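Side-chain contacts in glycerol dehydratase (Clostridium butyricum, PDB 1R9D), which probably dehydrates glycerol without vitamin B12, using a glycyl radical as in its pyruvate formate-lyase relatives: residues A[416-421]-A[635-640]; A[619-624]-A[693-698]. All coordinates share one frame; numbering follows the deposited sequence.

Interaction 1 (A[416-421]-A[635-640])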
loop_
_atom_site.group_PDB
_atom_site.type_symbol
_atom_site.label_atom_id
_atom_site.label_comp_id
_atom_site.label_asym_id
_atom_site.label_seq_id
_atom_site.Cartn_x
_atom_site.Cartn_y
_atom_site.Cartn_z
ATOM N N VAL A 416 -28.183 -17.860 -1.422
ATOM C CA VAL A 416 -28.024 -18.084 -2.857
ATOM C C VAL A 416 -28.310 -16.780 -3.587
ATOM O O VAL A 416 -27.695 -16.475 -4.611
ATOM C CB VAL A 416 -28.981 -19.179 -3.384
ATOM C CG1 VAL A 416 -28.823 -19.314 -4.893
ATOM C CG2 VAL A 416 -28.678 -20.509 -2.711
ATOM N N SER A 417 -29.251 -16.012 -3.047
ATOM C CA SER A 417 -29.621 -14.729 -3.625
ATOM C C SER A 417 -28.422 -13.777 -3.587
ATOM O O SER A 417 -28.277 -12.910 -4.447
ATOM C CB SER A 417 -30.794 -14.129 -2.841
ATOM O OG SER A 417 -31.157 -12.859 -3.354
ATOM N N ARG A 418 -27.558 -13.953 -2.589
ATOM C CA ARG A 418 -26.376 -13.111 -2.436
ATOM C C ARG A 418 -25.146 -13.609 -3.207
ATOM O O ARG A 418 -24.065 -13.029 -3.097
ATOM C CB ARG A 418 -26.022 -12.968 -0.952
ATOM C CG ARG A 418 -27.022 -12.153 -0.140
ATOM C CD ARG A 418 -26.936 -10.661 -0.456
ATOM N NE ARG A 418 -27.911 -9.882 0.312
ATOM C CZ ARG A 418 -28.003 -8.556 0.284
ATOM N NH1 ARG A 418 -27.178 -7.843 -0.479
ATOM N NH2 ARG A 418 -28.920 -7.938 1.029
ATOM N N GLY A 419 -25.295 -14.685 -3.974
ATOM C CA GLY A 419 -24.162 -15.168 -4.751
ATOM C C GLY A 419 -23.554 -16.521 -4.420
ATOM O O GLY A 419 -22.709 -17.012 -5.173
ATOM N N LEU A 420 -23.950 -17.131 -3.306
ATOM C CA LEU A 420 -23.409 -18.440 -2.952
ATOM C C LEU A 420 -24.039 -19.519 -3.821
ATOM O O LEU A 420 -25.173 -19.374 -4.274
ATOM C CB LEU A 420 -23.687 -18.775 -1.482
ATOM C CG LEU A 420 -22.747 -18.173 -0.431
ATOM C CD1 LEU A 420 -22.942 -16.674 -0.363
ATOM C CD2 LEU A 420 -23.019 -18.817 0.929
ATOM N N THR A 421 -23.301 -20.595 -4.068
ATOM C CA THR A 421 -23.855 -21.702 -4.844
ATOM C C THR A 421 -24.833 -22.380 -3.897
ATOM O O THR A 421 -24.775 -22.149 -2.689
ATOM C CB THR A 421 -22.776 -22.729 -5.220
ATOM O OG1 THR A 421 -22.194 -23.263 -4.025
ATOM C CG2 THR A 421 -21.694 -22.083 -6.061
ATOM N N PHE A 635 -22.529 -4.850 0.360
ATOM C CA PHE A 635 -22.953 -4.654 1.739
ATOM C C PHE A 635 -24.292 -5.385 1.839
ATOM O O PHE A 635 -25.031 -5.481 0.853
ATOM C CB PHE A 635 -23.185 -3.169 2.044
ATOM C CG PHE A 635 -21.960 -2.431 2.492
ATOM C CD1 PHE A 635 -20.897 -2.207 1.620
ATOM C CD2 PHE A 635 -21.877 -1.937 3.788
ATOM C CE1 PHE A 635 -19.768 -1.498 2.037
ATOM C CE2 PHE A 635 -20.752 -1.227 4.218
ATOM C CZ PHE A 635 -19.696 -1.006 3.343
ATOM N N GLN A 636 -24.592 -5.923 3.014
ATOM C CA GLN A 636 -25.865 -6.598 3.239
ATOM C C GLN A 636 -26.285 -6.214 4.650
ATOM O O GLN A 636 -25.484 -6.273 5.582
ATOM C CB GLN A 636 -25.735 -8.119 3.094
ATOM C CG GLN A 636 -24.635 -8.746 3.914
ATOM C CD GLN A 636 -24.615 -10.261 3.800
ATOM O OE1 GLN A 636 -25.489 -10.866 3.168
ATOM N NE2 GLN A 636 -23.621 -10.883 4.424
ATOM N N PRO A 637 -27.548 -5.805 4.822
ATOM C CA PRO A 637 -28.052 -5.402 6.135
ATOM C C PRO A 637 -28.437 -6.512 7.102
ATOM O O PRO A 637 -28.806 -7.610 6.703
ATOM C CB PRO A 637 -29.245 -4.526 5.777
ATOM C CG PRO A 637 -29.810 -5.253 4.576
ATOM C CD PRO A 637 -28.561 -5.571 3.770
ATOM N N GLY A 638 -28.333 -6.200 8.388
ATOM C CA GLY A 638 -28.724 -7.129 9.428
ATOM C C GLY A 638 -29.600 -6.330 10.383
ATOM O O GLY A 638 -29.628 -5.101 10.297
ATOM N N LEU A 639 -30.314 -7.017 11.271
ATOM C CA LEU A 639 -31.180 -6.366 12.251
ATOM C C LEU A 639 -31.027 -7.058 13.609
ATOM O O LEU A 639 -31.864 -7.866 13.997
ATOM C CB LEU A 639 -32.648 -6.429 11.788
ATOM C CG LEU A 639 -33.003 -5.742 10.460
ATOM C CD1 LEU A 639 -34.394 -6.171 10.031
ATOM C CD2 LEU A 639 -32.923 -4.222 10.602
ATOM N N TYR A 640 -29.929 -6.761 14.305
ATOM C CA TYR A 640 -29.661 -7.329 15.633
ATOM C C TYR A 640 -28.954 -6.249 16.453
ATOM O O TYR A 640 -28.326 -5.352 15.888
ATOM C CB TYR A 640 -28.854 -8.630 15.530
ATOM C CG TYR A 640 -27.439 -8.522 15.008
ATOM C CD1 TYR A 640 -26.396 -8.127 15.842
ATOM C CD2 TYR A 640 -27.134 -8.888 13.697
ATOM C CE1 TYR A 640 -25.073 -8.104 15.385
ATOM C CE2 TYR A 640 -25.821 -8.869 13.228
ATOM C CZ TYR A 640 -24.798 -8.480 14.073
ATOM O OH TYR A 640 -23.501 -8.475 13.608
#
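Arg418 and Gln636 mark the closest backbone approach, with 8.7 Å between Arg418 CA and Gln636 CA. The gap is wide, and the long arginine side chain bridges it. Arg418 follows the end of helix 408-417. There Gly419, with positive phi, closes a Schellman motif, and its N bonds to Val416 O at 3.1 Å. The chain of 635-640 is extended, and Gln636 and Gly638 make backbone bonds to strand 543-551.

The flat end of Arg418 lies against the base of Gln636. Gln636 CB sits over the centre of one guanidinium face, 3.6 Å from Arg418 CZ. A bend at chi2 (-73°) shapes the arginine chain, which then runs extended from CG to the guanidinium. At the end of the group, Arg418 NH2 approaches the ring carbon Pro637 CD at 3.6 Å, obliquely to the guanidinium plane. Arg418 NH1 is 3.5 Å from Phe635 O, also obliquely.

The contact joins two parts of the fold. Helix 408-417 follows strand 404-407 of one five-stranded sheet, whereas strand 634-635 belongs to the other. This is consistent with the two half-barrels of the glycyl radical enzymes. The Gln636 side chain is about 11 Å from a bound glycerol, not in contact with it.

Gln636 CG stands between its backbone N and carbonyl carbon (chi1 52°), and the chain is extended beyond it. The amide therefore lies beside the arginine shaft, with Gln636 OE1 3.9 Å from Arg418 CG. Its plane is turned 75° from the guanidinium. The polar ends find their partners nearby. Arg418 NH2 bonds to Asn625 OD1 and Ile694 O, which helps to fix the guanidinium. Ser696 OG bonds to Gln636 OE1 and, weakly, to Arg418 NE.

Interaction 2 (A[619-624]-A[693-698])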
loop_
_atom_site.group_PDB
_atom_site.type_symbol
_atom_site.label_atom_id
_atom_site.label_comp_id
_atom_site.label_asym_id
_atom_site.label_seq_id
_atom_site.Cartn_x
_atom_site.Cartn_y
_atom_site.Cartn_z
ATOM N N VAL A 619 -36.637 0.440 4.290
ATOM C CA VAL A 619 -36.017 1.675 3.826
ATOM C C VAL A 619 -34.527 1.612 4.176
ATOM O O VAL A 619 -33.670 1.971 3.368
ATOM C CB VAL A 619 -36.661 2.906 4.488
ATOM C CG1 VAL A 619 -35.882 4.168 4.137
ATOM C CG2 VAL A 619 -38.114 3.033 4.012
ATOM N N TYR A 620 -34.229 1.152 5.388
ATOM C CA TYR A 620 -32.841 1.007 5.825
ATOM C C TYR A 620 -32.140 -0.051 4.963
ATOM O O TYR A 620 -31.059 0.180 4.419
ATOM C CB TYR A 620 -32.801 0.564 7.288
ATOM C CG TYR A 620 -31.427 0.125 7.747
ATOM C CD1 TYR A 620 -30.413 1.059 7.969
ATOM C CD2 TYR A 620 -31.133 -1.223 7.924
ATOM C CE1 TYR A 620 -29.138 0.661 8.357
ATOM C CE2 TYR A 620 -29.850 -1.638 8.314
ATOM C CZ TYR A 620 -28.862 -0.687 8.528
ATOM O OH TYR A 620 -27.599 -1.076 8.924
ATOM N N CYS A 621 -32.772 -1.210 4.833
ATOM C CA CYS A 621 -32.190 -2.308 4.068
ATOM C C CYS A 621 -31.892 -1.960 2.606
ATOM O O CYS A 621 -30.842 -2.335 2.081
ATOM C CB CYS A 621 -33.096 -3.542 4.151
ATOM S SG CYS A 621 -33.209 -4.289 5.828
ATOM N N ARG A 622 -32.800 -1.238 1.954
ATOM C CA ARG A 622 -32.593 -0.862 0.555
ATOM C C ARG A 622 -31.423 0.102 0.389
ATOM O O ARG A 622 -30.740 0.079 -0.637
ATOM C CB ARG A 622 -33.857 -0.230 -0.034
ATOM C CG ARG A 622 -35.059 -1.158 -0.087
ATOM C CD ARG A 622 -36.268 -0.426 -0.652
ATOM N NE ARG A 622 -37.500 -1.201 -0.536
ATOM C CZ ARG A 622 -38.585 -0.775 0.103
ATOM N NH1 ARG A 622 -38.591 0.420 0.686
ATOM N NH2 ARG A 622 -39.667 -1.541 0.158
ATOM N N GLU A 623 -31.193 0.952 1.383
ATOM C CA GLU A 623 -30.076 1.880 1.308
ATOM C C GLU A 623 -28.761 1.109 1.437
ATOM O O GLU A 623 -27.839 1.315 0.653
ATOM C CB GLU A 623 -30.153 2.938 2.417
ATOM C CG GLU A 623 -31.271 3.969 2.269
ATOM C CD GLU A 623 -31.269 4.671 0.922
ATOM O OE1 GLU A 623 -30.182 5.062 0.442
ATOM O OE2 GLU A 623 -32.366 4.846 0.345
ATOM N N VAL A 624 -28.683 0.221 2.424
ATOM C CA VAL A 624 -27.470 -0.565 2.647
ATOM C C VAL A 624 -27.054 -1.347 1.395
ATOM O O VAL A 624 -25.869 -1.400 1.054
ATOM C CB VAL A 624 -27.650 -1.548 3.830
ATOM C CG1 VAL A 624 -26.427 -2.452 3.958
ATOM C CG2 VAL A 624 -27.849 -0.769 5.127
ATOM N N PHE A 693 -35.471 -12.001 4.202
ATOM C CA PHE A 693 -34.600 -12.428 3.110
ATOM C C PHE A 693 -33.581 -11.349 2.744
ATOM O O PHE A 693 -32.420 -11.649 2.475
ATOM C CB PHE A 693 -35.422 -12.770 1.852
ATOM C CG PHE A 693 -36.255 -14.018 1.978
ATOM C CD1 PHE A 693 -37.486 -13.994 2.626
ATOM C CD2 PHE A 693 -35.811 -15.222 1.431
ATOM C CE1 PHE A 693 -38.268 -15.147 2.725
ATOM C CE2 PHE A 693 -36.582 -16.381 1.524
ATOM C CZ PHE A 693 -37.814 -16.345 2.171
ATOM N N ILE A 694 -34.021 -10.093 2.727
ATOM C CA ILE A 694 -33.136 -8.988 2.360
ATOM C C ILE A 694 -32.102 -8.710 3.451
ATOM O O ILE A 694 -30.976 -8.308 3.157
ATOM C CB ILE A 694 -33.946 -7.701 2.061
ATOM C CG1 ILE A 694 -33.051 -6.682 1.352
ATOM C CG2 ILE A 694 -34.507 -7.111 3.349
ATOM C CD1 ILE A 694 -33.796 -5.469 0.814
ATOM N N ALA A 695 -32.492 -8.928 4.704
ATOM C CA ALA A 695 -31.590 -8.729 5.839
ATOM C C ALA A 695 -30.764 -10.001 6.007
ATOM O O ALA A 695 -30.815 -10.660 7.048
ATOM C CB ALA A 695 -32.398 -8.454 7.108
ATOM N N SER A 696 -29.995 -10.326 4.971
ATOM C CA SER A 696 -29.174 -11.527 4.939
ATOM C C SER A 696 -27.998 -11.558 5.909
ATOM O O SER A 696 -27.329 -12.582 6.034
ATOM C CB SER A 696 -28.685 -11.779 3.507
ATOM O OG SER A 696 -28.187 -10.589 2.926
ATOM N N ASN A 697 -27.732 -10.449 6.588
ATOM C CA ASN A 697 -26.660 -10.460 7.568
ATOM C C ASN A 697 -27.282 -10.928 8.880
ATOM O O ASN A 697 -26.611 -11.012 9.909
ATOM C CB ASN A 697 -26.025 -9.081 7.732
ATOM C CG ASN A 697 -24.675 -9.154 8.421
ATOM O OD1 ASN A 697 -23.838 -9.985 8.060
ATOM N ND2 ASN A 697 -24.451 -8.287 9.408
ATOM N N GLY A 698 -28.581 -11.223 8.831
ATOM C CA GLY A 698 -29.281 -11.742 9.996
ATOM C C GLY A 698 -30.223 -10.846 10.784
ATOM O O GLY A 698 -30.027 -9.641 10.882
#
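Cys621 packs on Ile694, and the flat groups of this helix turn to other partners. Tyr620 takes no part in the contact with 693-698. One face of its ring carries the Val624 CG2 methyl, 3.5 Å above the ring plane and offset toward the rim. The Tyr620 ring also meets that of Phe451, with the planes about 35° apart. The guanidinium of Arg622 pairs with Glu615 in a salt bridge.

The contact itself is made by Cys621, on the last turns of helix 607-624, and by Ile694 in the loop before strand 702-705. Both branches of the isoleucine touch the cysteine. Ile694 CD1 reaches Cys621 CB at 3.9 Å. Ile694 CG2 lies at the same distance from that carbon and 4.0 Å from Cys621 SG. The Ile694 main branch is extended (chi1 -166°), which carries CD1 out to the helix and within 4.5 Å of Arg622 N. The sulfur stands beside its own backbone N (chi1 -67°) and approaches Ala695 CB at 4.4 Å. Pro637 also touches the cysteine side chain.

The loop turns sharply here. Ala695 is the centre of an inverse gamma turn, and a type I turn runs on from Ala695 to Gly698. Asp691 OD1 accepts bonds from Phe693 N and Ile694 N. The packing joins a helix of the pyruvate formate lyase-like region to a loop of the glycine radical region.

The side chains of Cys621, Ile694 and Ala695 meet through apolar contacts. Such contacts set distance and shape but not direction, so the orientation of the loop probably rests on polar bonds beyond the two segments.

In the fold
Interactions 1 and 2 are neighbours, with centres 8 Å apart on the same side of the chain's centre. Their segments alternate along the chain, in the order 416-421, 619-624, 635-640, 693-698. Loop 693-698 directly adjoins loop 635-640, and Leu639 N probably bonds to Gly698 O at 2.7 Å. Loop 635-640 also packs on helix 607-624, through Pro637. One cluster thus gathers the end of helix 408-417, the end of helix 607-624 and two loops. It brings together elements leading from or into both five-stranded sheets. It also ties the pyruvate formate lyase-like region to the glycine radical region, whose predicted radical site is Gly763; the radical itself is not present in this structure.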